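Local coordinates for protein OXA-46 oxacillinase (PDB 3IF6) that probably hydrolyses the amide bond of beta-lactam antibiotics as a class D serine beta-lactamase, turning them into substituted beta-amino acids, at residues I46-Q51 / R258-L263. Sequence-based numbering, arbitrary orientation.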
loop_
_atom_site.group_PDB
_atom_site.type_symbol
_atom_site.label_atom_id
_atom_site.label_comp_id
_atom_site.label_asym_id
_atom_site.label_seq_id
_atom_site.Cartn_x
_atom_site.Cartn_y
_atom_site.Cartn_z
ATOM N N ILE B 46 -19.186 -8.149 7.577
ATOM C CA ILE B 46 -18.645 -7.528 6.368
ATOM C C ILE B 46 -19.488 -6.433 5.692
ATOM O O ILE B 46 -20.609 -6.685 5.224
ATOM C CB ILE B 46 -17.954 -8.501 5.364
ATOM C CG1 ILE B 46 -18.229 -8.074 3.921
ATOM C CG2 ILE B 46 -18.213 -9.966 5.689
ATOM C CD1 ILE B 46 -19.424 -8.656 3.350
ATOM N N ALA B 47 -18.905 -5.224 5.680
ATOM C CA ALA B 47 -19.442 -4.039 5.025
ATOM C C ALA B 47 -18.987 -3.926 3.570
ATOM O O ALA B 47 -17.976 -3.296 3.280
ATOM C CB ALA B 47 -19.039 -2.800 5.799
ATOM N N ASP B 48 -19.771 -4.448 2.646
ATOM C CA ASP B 48 -19.445 -4.390 1.238
ATOM C C ASP B 48 -19.990 -3.132 0.588
ATOM O O ASP B 48 -21.166 -2.901 0.548
ATOM C CB ASP B 48 -19.970 -5.622 0.527
ATOM C CG ASP B 48 -19.777 -5.541 -0.908
ATOM O OD1 ASP B 48 -19.529 -4.437 -1.358
ATOM O OD2 ASP B 48 -19.844 -6.547 -1.591
ATOM N N GLU B 49 -19.094 -2.285 0.120
ATOM C CA GLU B 49 -19.466 -0.990 -0.406
ATOM C C GLU B 49 -19.190 -0.654 -1.873
ATOM O O GLU B 49 -19.260 0.495 -2.259
ATOM C CB GLU B 49 -19.025 0.099 0.561
ATOM C CG GLU B 49 -19.610 -0.110 1.913
ATOM C CD GLU B 49 -19.121 0.857 2.946
ATOM O OE1 GLU B 49 -18.353 1.763 2.626
ATOM O OE2 GLU B 49 -19.531 0.722 4.101
ATOM N N ARG B 50 -18.867 -1.650 -2.678
ATOM C CA ARG B 50 -18.586 -1.424 -4.083
ATOM C C ARG B 50 -19.767 -0.889 -4.894
ATOM O O ARG B 50 -19.653 0.051 -5.657
ATOM C CB ARG B 50 -18.098 -2.709 -4.707
ATOM C CG ARG B 50 -16.978 -3.359 -4.004
ATOM C CD ARG B 50 -16.757 -4.730 -4.541
ATOM N NE ARG B 50 -17.450 -5.719 -3.751
ATOM C CZ ARG B 50 -17.474 -7.008 -4.000
ATOM N NH1 ARG B 50 -16.844 -7.524 -5.019
ATOM N NH2 ARG B 50 -18.136 -7.773 -3.206
ATOM N N GLN B 51 -20.922 -1.474 -4.689
ATOM C CA GLN B 51 -22.165 -0.986 -5.316
ATOM C C GLN B 51 -22.678 0.334 -4.674
ATOM O O GLN B 51 -22.338 0.671 -3.522
ATOM C CB GLN B 51 -23.245 -2.093 -5.284
ATOM C CG GLN B 51 -22.731 -3.507 -5.689
ATOM C CD GLN B 51 -21.969 -4.260 -4.555
ATOM O OE1 GLN B 51 -21.917 -3.807 -3.396
ATOM N NE2 GLN B 51 -21.393 -5.418 -4.894
ATOM N N ARG B 258 -14.361 -14.657 -0.647
ATOM C CA ARG B 258 -14.436 -15.260 -1.982
ATOM C C ARG B 258 -15.877 -15.582 -2.440
ATOM O O ARG B 258 -16.203 -15.340 -3.591
ATOM C CB ARG B 258 -13.473 -16.445 -2.158
ATOM C CG ARG B 258 -12.092 -16.037 -2.764
ATOM C CD ARG B 258 -11.174 -17.223 -3.155
ATOM N NE ARG B 258 -10.884 -18.047 -1.990
ATOM C CZ ARG B 258 -9.751 -18.042 -1.283
ATOM N NH1 ARG B 258 -8.726 -17.273 -1.643
ATOM N NH2 ARG B 258 -9.643 -18.834 -0.211
ATOM N N SER B 259 -16.733 -16.095 -1.554
ATOM C CA SER B 259 -18.139 -16.366 -1.909
ATOM C C SER B 259 -18.911 -15.108 -2.420
ATOM O O SER B 259 -19.646 -15.195 -3.416
ATOM C CB SER B 259 -18.897 -17.081 -0.782
ATOM O OG SER B 259 -19.153 -16.217 0.307
ATOM N N ILE B 260 -18.729 -13.949 -1.773
ATOM C CA ILE B 260 -19.302 -12.706 -2.305
ATOM C C ILE B 260 -18.427 -12.094 -3.410
ATOM O O ILE B 260 -18.645 -10.953 -3.823
ATOM C CB ILE B 260 -19.610 -11.650 -1.212
ATOM C CG1 ILE B 260 -18.328 -11.239 -0.462
ATOM C CG2 ILE B 260 -20.729 -12.144 -0.271
ATOM C CD1 ILE B 260 -18.514 -10.142 0.546
ATOM N N ASP B 261 -17.446 -12.853 -3.892
ATOM C CA ASP B 261 -16.540 -12.365 -4.941
ATOM C C ASP B 261 -15.753 -11.115 -4.563
ATOM O O ASP B 261 -15.633 -10.173 -5.368
ATOM C CB ASP B 261 -17.317 -12.098 -6.233
ATOM C CG ASP B 261 -16.857 -12.971 -7.367
ATOM O OD1 ASP B 261 -16.219 -12.412 -8.304
ATOM O OD2 ASP B 261 -17.110 -14.205 -7.305
ATOM N N ALA B 262 -15.233 -11.089 -3.341
ATOM C CA ALA B 262 -14.393 -9.978 -2.915
ATOM C C ALA B 262 -12.889 -10.323 -2.873
ATOM O O ALA B 262 -12.083 -9.489 -2.471
ATOM C CB ALA B 262 -14.886 -9.399 -1.584
ATOM N N LEU B 263 -12.540 -11.538 -3.312
ATOM C CA LEU B 263 -11.153 -12.014 -3.414
ATOM C C LEU B 263 -10.969 -12.820 -4.684
ATOM O O LEU B 263 -11.887 -13.529 -5.089
ATOM C CB LEU B 263 -10.782 -12.942 -2.249
ATOM C CG LEU B 263 -9.913 -12.551 -1.039
ATOM C CD1 LEU B 263 -9.515 -13.838 -0.354
ATOM C CD2 LEU B 263 -8.654 -11.750 -1.389
#
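Strand 42-48 runs out of the central sheet into a turn at Glu49-Gln51, facing the end of helix 247-259; the closest CA atoms, of Asp48 and Ala262, stay 8.6 Å apart, so side chains must bridge the gap. The helix closes in a Schellman motif, with Asp261 at positive phi (60°) as its C-prime residue, and beyond it the carbonyls of Ile260 and Asp261 are within reach of Arg50. Arg50, long and with several N-H donors, suits this distance. Its chain bends at chi3 (-95°): NH2 reaches Ile260 O, in the guanidinium plane, at 3.3 Å almost straight (170°), while NH1 reaches Asp261 O, somewhat out of that plane, at 2.9 Å but more bent. Ala262 CB lies over one guanidinium face. Asp48 also sits at the guanidinium edge, its OD2 in a 2.7 Å salt bridge with Arg50 NH2, while OD1 accepts from Arg50 N in an Asx turn. Two residues before Asp48, Ile46 meets Ile260 tip to tip through their CD1 atoms and also packs on Val231. Arg50 thus ties the helix end to the sheet; a cation would suit the helix's partial negative charge there, though Asp48 probably balances much of it.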